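Local coordinates for protein PlaB phospholipase (Legionella pneumophila, PDB 6ZTI) that probably hydrolyses phospholipids as an alpha/beta-hydrolase phospholipase linked to virulence, and binds NAD(H), whose binding drives tetramerization that controls its activity, at residues L232-E238 and M454-Q460; I343-L347 and R388-T392. All coordinates share one frame. Numbering follows the deposited sequence.

Contact 1 (L232-E238 and M454-Q460)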
loop_
_atom_site.group_PDB
_atom_site.type_symbol
_atom_site.label_atom_id
_atom_site.label_comp_id
_atom_site.label_asym_id
_atom_site.label_seq_id
_atom_site.Cartn_x
_atom_site.Cartn_y
_atom_site.Cartn_z
ATOM N N LEU B 232 -25.859 -4.403 -21.910
ATOM C CA LEU B 232 -24.824 -3.402 -21.710
ATOM C C LEU B 232 -25.404 -2.056 -22.131
ATOM O O LEU B 232 -25.779 -1.877 -23.293
ATOM C CB LEU B 232 -23.572 -3.733 -22.521
ATOM C CG LEU B 232 -22.543 -2.614 -22.647
ATOM C CD1 LEU B 232 -22.065 -2.173 -21.286
ATOM C CD2 LEU B 232 -21.368 -3.061 -23.499
ATOM N N LEU B 233 -25.492 -1.125 -21.183
ATOM C CA LEU B 233 -26.006 0.218 -21.410
ATOM C C LEU B 233 -24.822 1.164 -21.414
ATOM O O LEU B 233 -24.072 1.232 -20.430
ATOM C CB LEU B 233 -27.012 0.613 -20.334
ATOM C CG LEU B 233 -27.449 2.082 -20.226
ATOM C CD1 LEU B 233 -28.312 2.512 -21.398
ATOM C CD2 LEU B 233 -28.211 2.277 -18.950
ATOM N N LYS B 234 -24.640 1.866 -22.527
ATOM C CA LYS B 234 -23.604 2.879 -22.657
ATOM C C LYS B 234 -24.247 4.256 -22.564
ATOM O O LYS B 234 -25.149 4.581 -23.348
ATOM C CB LYS B 234 -22.858 2.742 -23.980
ATOM C CG LYS B 234 -22.037 1.488 -24.134
ATOM C CD LYS B 234 -21.296 1.527 -25.472
ATOM C CE LYS B 234 -20.534 0.240 -25.752
ATOM N NZ LYS B 234 -19.389 0.045 -24.819
ATOM N N LEU B 235 -23.773 5.056 -21.611
ATOM C CA LEU B 235 -24.199 6.439 -21.409
ATOM C C LEU B 235 -22.992 7.332 -21.632
ATOM O O LEU B 235 -22.045 7.311 -20.835
ATOM C CB LEU B 235 -24.756 6.665 -20.007
ATOM C CG LEU B 235 -25.847 5.716 -19.527
ATOM C CD1 LEU B 235 -26.226 6.072 -18.093
ATOM C CD2 LEU B 235 -27.049 5.777 -20.458
ATOM N N HIS B 236 -23.043 8.135 -22.693
ATOM C CA HIS B 236 -21.932 8.977 -23.105
ATOM C C HIS B 236 -22.344 10.429 -22.994
ATOM O O HIS B 236 -23.377 10.833 -23.539
ATOM C CB HIS B 236 -21.493 8.652 -24.530
ATOM C CG HIS B 236 -20.739 7.365 -24.639
ATOM N ND1 HIS B 236 -20.073 6.986 -25.785
ATOM C CD2 HIS B 236 -20.546 6.370 -23.741
ATOM C CE1 HIS B 236 -19.500 5.812 -25.586
ATOM N NE2 HIS B 236 -19.769 5.418 -24.352
ATOM N N GLN B 237 -21.519 11.204 -22.301
ATOM C CA GLN B 237 -21.811 12.598 -22.030
ATOM C C GLN B 237 -21.418 13.444 -23.226
ATOM O O GLN B 237 -20.345 13.265 -23.812
ATOM C CB GLN B 237 -21.055 13.065 -20.789
ATOM C CG GLN B 237 -21.382 14.472 -20.333
ATOM C CD GLN B 237 -20.709 14.800 -19.018
ATOM O OE1 GLN B 237 -19.485 14.721 -18.895
ATOM N NE2 GLN B 237 -21.504 15.159 -18.026
ATOM N N GLU B 238 -22.295 14.367 -23.583
ATOM C CA GLU B 238 -22.050 15.321 -24.649
ATOM C C GLU B 238 -22.354 16.715 -24.121
ATOM O O GLU B 238 -23.008 16.875 -23.087
ATOM C CB GLU B 238 -22.913 15.006 -25.876
ATOM C CG GLU B 238 -22.168 15.104 -27.196
ATOM C CD GLU B 238 -21.158 13.993 -27.378
ATOM O OE1 GLU B 238 -19.982 14.309 -27.642
ATOM O OE2 GLU B 238 -21.539 12.808 -27.249
ATOM N N MET B 454 -24.830 -4.265 -17.278
ATOM C CA MET B 454 -23.556 -3.555 -17.304
ATOM C C MET B 454 -23.796 -2.128 -17.779
ATOM O O MET B 454 -24.431 -1.910 -18.808
ATOM C CB MET B 454 -22.570 -4.272 -18.219
ATOM C CG MET B 454 -22.338 -5.745 -17.806
ATOM S SD MET B 454 -21.685 -6.747 -19.145
ATOM C CE MET B 454 -20.090 -6.004 -19.372
ATOM N N VAL B 455 -23.320 -1.161 -17.010
ATOM C CA VAL B 455 -23.579 0.249 -17.270
ATOM C C VAL B 455 -22.229 0.927 -17.428
ATOM O O VAL B 455 -21.499 1.110 -16.450
ATOM C CB VAL B 455 -24.401 0.904 -16.153
ATOM C CG1 VAL B 455 -24.722 2.370 -16.500
ATOM C CG2 VAL B 455 -25.701 0.126 -15.902
ATOM N N GLU B 456 -21.894 1.299 -18.651
ATOM C CA GLU B 456 -20.659 2.023 -18.915
ATOM C C GLU B 456 -20.996 3.502 -19.047
ATOM O O GLU B 456 -21.726 3.893 -19.958
ATOM C CB GLU B 456 -19.974 1.512 -20.181
ATOM C CG GLU B 456 -18.681 2.236 -20.493
ATOM C CD GLU B 456 -18.006 1.712 -21.744
ATOM O OE1 GLU B 456 -17.332 0.667 -21.664
ATOM O OE2 GLU B 456 -18.163 2.344 -22.809
ATOM N N ILE B 457 -20.464 4.321 -18.148
ATOM C CA ILE B 457 -20.701 5.762 -18.184
ATOM C C ILE B 457 -19.395 6.445 -18.576
ATOM O O ILE B 457 -18.383 6.316 -17.875
ATOM C CB ILE B 457 -21.233 6.283 -16.841
ATOM C CG1 ILE B 457 -22.567 5.605 -16.488
ATOM C CG2 ILE B 457 -21.393 7.800 -16.907
ATOM C CD1 ILE B 457 -22.888 5.627 -15.061
ATOM N N MET B 458 -19.408 7.149 -19.707
ATOM C CA MET B 458 -18.247 7.889 -20.194
ATOM C C MET B 458 -18.511 9.387 -20.059
ATOM O O MET B 458 -19.382 9.935 -20.748
ATOM C CB MET B 458 -17.939 7.536 -21.647
ATOM C CG MET B 458 -16.657 8.206 -22.162
ATOM S SD MET B 458 -16.484 8.219 -23.948
ATOM C CE MET B 458 -15.857 6.571 -24.240
ATOM N N LEU B 459 -17.736 10.051 -19.202
ATOM C CA LEU B 459 -17.811 11.495 -19.014
ATOM C C LEU B 459 -16.808 12.214 -19.905
ATOM O O LEU B 459 -15.779 11.654 -20.291
ATOM C CB LEU B 459 -17.534 11.859 -17.552
ATOM C CG LEU B 459 -18.405 11.210 -16.474
ATOM C CD1 LEU B 459 -18.109 11.812 -15.135
ATOM C CD2 LEU B 459 -19.871 11.380 -16.805
ATOM N N GLN B 460 -17.117 13.472 -20.221
ATOM C CA GLN B 460 -16.206 14.314 -20.984
ATOM C C GLN B 460 -15.199 14.945 -20.032
ATOM O O GLN B 460 -15.576 15.534 -19.014
ATOM C CB GLN B 460 -16.961 15.413 -21.729
ATOM C CG GLN B 460 -17.726 14.953 -22.955
ATOM C CD GLN B 460 -18.417 16.101 -23.657
ATOM O OE1 GLN B 460 -18.931 17.018 -23.012
ATOM N NE2 GLN B 460 -18.429 16.063 -24.984
HETATM O O HOH W 1 -17.820 16.497 -18.078
#

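Contact 2 (I343-L347 and R388-T392). With SND (thionicotinamide-adenine-dinucleotide), chain O.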
loop_
_atom_site.group_PDB
_atom_site.type_symbol
_atom_site.label_atom_id
_atom_site.label_comp_id
_atom_site.label_asym_id
_atom_site.label_seq_id
_atom_site.Cartn_x
_atom_site.Cartn_y
_atom_site.Cartn_z
ATOM N N ILE B 343 -26.205 -4.479 -10.870
ATOM C CA ILE B 343 -25.698 -3.449 -11.753
ATOM C C ILE B 343 -24.193 -3.416 -11.578
ATOM O O ILE B 343 -23.698 -3.337 -10.448
ATOM C CB ILE B 343 -26.310 -2.074 -11.443
ATOM C CG1 ILE B 343 -27.828 -2.166 -11.322
ATOM C CG2 ILE B 343 -25.889 -1.069 -12.537
ATOM C CD1 ILE B 343 -28.487 -0.815 -11.073
ATOM N N ILE B 344 -23.465 -3.502 -12.681
ATOM C CA ILE B 344 -22.018 -3.312 -12.678
ATOM C C ILE B 344 -21.761 -1.987 -13.386
ATOM O O ILE B 344 -22.019 -1.865 -14.588
ATOM C CB ILE B 344 -21.275 -4.468 -13.366
ATOM C CG1 ILE B 344 -21.614 -5.800 -12.701
ATOM C CG2 ILE B 344 -19.729 -4.249 -13.295
ATOM C CD1 ILE B 344 -21.189 -7.021 -13.518
ATOM N N PHE B 345 -21.266 -0.996 -12.651
ATOM C CA PHE B 345 -20.952 0.306 -13.227
ATOM C C PHE B 345 -19.485 0.357 -13.615
ATOM O O PHE B 345 -18.607 -0.074 -12.859
ATOM C CB PHE B 345 -21.235 1.468 -12.267
ATOM C CG PHE B 345 -22.683 1.635 -11.890
ATOM C CD1 PHE B 345 -23.527 2.417 -12.645
ATOM C CD2 PHE B 345 -23.174 1.057 -10.737
ATOM C CE1 PHE B 345 -24.839 2.578 -12.277
ATOM C CE2 PHE B 345 -24.483 1.207 -10.371
ATOM C CZ PHE B 345 -25.315 1.971 -11.133
ATOM N N ARG B 346 -19.237 0.895 -14.803
ATOM C CA ARG B 346 -17.905 1.179 -15.304
ATOM C C ARG B 346 -17.848 2.659 -15.621
ATOM O O ARG B 346 -18.568 3.131 -16.508
ATOM C CB ARG B 346 -17.603 0.354 -16.544
ATOM C CG ARG B 346 -16.190 0.508 -17.015
ATOM C CD ARG B 346 -16.014 -0.055 -18.398
ATOM N NE ARG B 346 -14.605 -0.143 -18.754
ATOM C CZ ARG B 346 -14.162 -0.215 -20.000
ATOM N NH1 ARG B 346 -15.023 -0.210 -21.014
ATOM N NH2 ARG B 346 -12.861 -0.305 -20.228
ATOM N N LEU B 347 -17.004 3.382 -14.899
ATOM C CA LEU B 347 -16.875 4.829 -15.023
ATOM C C LEU B 347 -15.571 5.181 -15.721
ATOM O O LEU B 347 -14.485 4.938 -15.181
ATOM C CB LEU B 347 -16.921 5.480 -13.644
ATOM C CG LEU B 347 -17.884 6.630 -13.366
ATOM C CD1 LEU B 347 -18.133 7.484 -14.604
ATOM C CD2 LEU B 347 -19.182 6.078 -12.791
ATOM N N ARG B 388 -10.923 0.873 -9.254
ATOM C CA ARG B 388 -11.908 1.584 -8.446
ATOM C C ARG B 388 -12.998 2.245 -9.273
ATOM O O ARG B 388 -13.968 2.753 -8.698
ATOM C CB ARG B 388 -11.209 2.622 -7.581
ATOM C CG ARG B 388 -10.295 1.998 -6.544
ATOM C CD ARG B 388 -9.454 3.049 -5.851
ATOM N NE ARG B 388 -8.175 3.252 -6.528
ATOM C CZ ARG B 388 -7.322 4.227 -6.238
ATOM N NH1 ARG B 388 -7.611 5.109 -5.292
ATOM N NH2 ARG B 388 -6.183 4.324 -6.905
ATOM N N GLY B 389 -12.871 2.255 -10.590
ATOM C CA GLY B 389 -13.966 2.670 -11.434
ATOM C C GLY B 389 -14.995 1.588 -11.660
ATOM O O GLY B 389 -15.853 1.730 -12.532
ATOM N N LYS B 390 -14.908 0.476 -10.938
ATOM C CA LYS B 390 -15.842 -0.629 -11.096
ATOM C C LYS B 390 -16.603 -0.810 -9.791
ATOM O O LYS B 390 -16.007 -1.117 -8.754
ATOM C CB LYS B 390 -15.119 -1.910 -11.504
ATOM C CG LYS B 390 -14.307 -1.760 -12.782
ATOM C CD LYS B 390 -15.124 -1.349 -14.001
ATOM C CE LYS B 390 -16.083 -2.417 -14.430
ATOM N NZ LYS B 390 -15.394 -3.641 -14.925
ATOM N N LEU B 391 -17.915 -0.625 -9.853
ATOM C CA LEU B 391 -18.763 -0.573 -8.671
ATOM C C LEU B 391 -19.994 -1.419 -8.941
ATOM O O LEU B 391 -20.678 -1.205 -9.942
ATOM C CB LEU B 391 -19.142 0.881 -8.346
ATOM C CG LEU B 391 -20.138 1.120 -7.213
ATOM C CD1 LEU B 391 -19.494 0.791 -5.878
ATOM C CD2 LEU B 391 -20.634 2.548 -7.227
ATOM N N THR B 392 -20.275 -2.383 -8.065
ATOM C CA THR B 392 -21.386 -3.304 -8.268
ATOM C C THR B 392 -22.436 -3.086 -7.185
ATOM O O THR B 392 -22.138 -3.200 -5.991
ATOM C CB THR B 392 -20.887 -4.756 -8.279
ATOM O OG1 THR B 392 -19.984 -4.951 -9.383
ATOM C CG2 THR B 392 -22.030 -5.704 -8.432
HETATM P PA SND O . -18.196 0.191 1.290
HETATM O O1A SND O . -17.770 -1.226 1.329
HETATM O O2A SND O . -19.693 0.425 1.413
HETATM O O5B SND O . -17.716 0.957 -0.058
HETATM C C5B SND O . -16.410 0.647 -0.583
HETATM C C4B SND O . -15.950 1.754 -1.499
HETATM O O4B SND O . -16.912 1.937 -2.563
HETATM C C3B SND O . -15.783 3.123 -0.842
HETATM O O3B SND O . -14.647 3.796 -1.375
HETATM C C2B SND O . -17.086 3.825 -1.208
HETATM O O2B SND O . -16.978 5.241 -1.229
HETATM C C1B SND O . -17.292 3.296 -2.619
HETATM N N9A SND O . -18.674 3.368 -3.070
HETATM C C8A SND O . -19.723 2.609 -2.626
HETATM N N7A SND O . -20.891 2.984 -3.092
HETATM C C5A SND O . -20.585 4.063 -3.904
HETATM C C6A SND O . -21.392 4.948 -4.642
HETATM N N6A SND O . -22.720 4.821 -4.751
HETATM N N1A SND O . -20.781 5.962 -5.286
HETATM C C2A SND O . -19.450 6.053 -5.229
HETATM N N3A SND O . -18.583 5.269 -4.582
HETATM C C4A SND O . -19.222 4.301 -3.917
HETATM O O3 SND O . -17.499 1.007 2.460
HETATM P PN SND O . -17.346 2.535 2.908
HETATM O O1N SND O . -18.499 3.310 2.399
HETATM O O2N SND O . -15.978 2.971 2.553
HETATM O O5D SND O . -17.483 2.301 4.491
HETATM C C5D SND O . -16.320 2.010 5.300
HETATM C C4D SND O . -16.661 1.053 6.429
HETATM O O4D SND O . -17.829 1.524 7.146
HETATM C C3D SND O . -16.999 -0.382 6.023
HETATM O O3D SND O . -16.645 -1.281 7.079
HETATM C C2D SND O . -18.515 -0.307 5.845
HETATM O O2D SND O . -19.142 -1.578 5.954
HETATM C C1D SND O . -18.871 0.587 7.026
HETATM N N1N SND O . -20.164 1.340 6.739
HETATM C C2N SND O . -20.075 2.474 6.024
HETATM C C3N SND O . -21.201 3.232 5.783
HETATM C C7N SND O . -21.091 4.542 5.087
HETATM S S7N SND O . -21.815 5.902 5.710
HETATM N N7N SND O . -20.346 4.581 4.001
HETATM C C4N SND O . -22.420 2.792 6.290
HETATM C C5N SND O . -22.488 1.613 7.007
HETATM C C6N SND O . -21.339 0.889 7.222
#

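Contact 1 (L232-E238 and M454-Q460)
Five backbone hydrogen bonds join strands 232-238 and 454-459 as a parallel pair, with Leu233 N to Met454 O the shortest at 2.7 Å. Leu233 and Leu235 each use both N and O, bonding the residues before and after their partners, as parallel pairing requires. At the far end Gln237 reaches across: its OE1 accepts Gln460 N at 3.0 Å and a water that also bonds Gln460 O, while its NE2 bonds Arg432 O and Ser244 OG, so the side chain prolongs the ladder. On the face of Lys234 and Glu456, Lys234 NZ forms a salt bridge with Glu456 OE2 (3.3 Å), its hydrogen bond weak; Glu456 OE1 pairs with Arg346. Beside it, Met458 SD sits over the His236 ring face, 4.2 Å from its centroid. The other face is aliphatic, with Leu235 CD1 4.0 Å from Ile457 CG1. Strand 412-419 packs against this apolar face, helix 171-180 meets Leu232, Met454 and Glu456 on the other, and strands 245-252 and 340-349 flank the pair within the mixed sheet.

Contact 2 (I343-L347 and R388-T392)
A bound dinucleotide lies beside one strand of this antiparallel pair: Leu391 CD2 comes within 3.6 Å of C6A in the adenine of thio-NAD. The same ligand is hydrogen-bonded by Leu360 O, Arg381 and Tyr393 of this chain and by Arg145 and Asn209 of a second subunit, so the strand edges a pocket shared between subunits. Behind Leu391, its backbone is fixed by the hydrogen-bonded pair with Phe345: Phe345 N to Leu391 O is 2.8 Å, and Leu391 N to Phe345 O is 3.1 Å. A third bond, Leu347 N to Gly389 O at 3.1 Å, carries the pairing one residue beyond the strand, into the preceding loop. Between these bonds, Lys390 CA approaches Phe345 O at 3.3 Å in a CA-H...O contact. Phe345 shares a face with Leu391, and its ring packs on Leu360 and meets Phe415 edge-to-face. On the opposite face Arg346 CG touches Lys390 CD at 3.7 Å, where the curled lysine chain meets the extended arginine; their charged ends go to other partners, Glu456 for Arg346 and Gly169 O for Lys390. Backbone hydrogen bonds thus set the position of Leu391, which offers the adenine an apolar contact, leaving polar recognition to other residues.

From the N terminus the chain first passes through the six-stranded parallel sheet as far as strand 191-197, then reaches 232-238, whose partner 454-460 comes 216 residues later: contact 1 closes that long loop. Nested inside it, contact 2 closes a much shorter one, from 343-347 to 388-392, enclosing strands 358-364 and 378-383 but no helix. The two contacts do not cross. They meet where strand 340-349 runs parallel to strand 452-463, through a probable backbone hydrogen bond from Ile457 N to Arg346 O (2.8 Å), packing of Ile343 on Val455 and the Arg346–Glu456 salt bridge. One mixed sheet therefore runs from strand 231-238 through 452-463 and 340-349 to the ligand-lining strand 390-396.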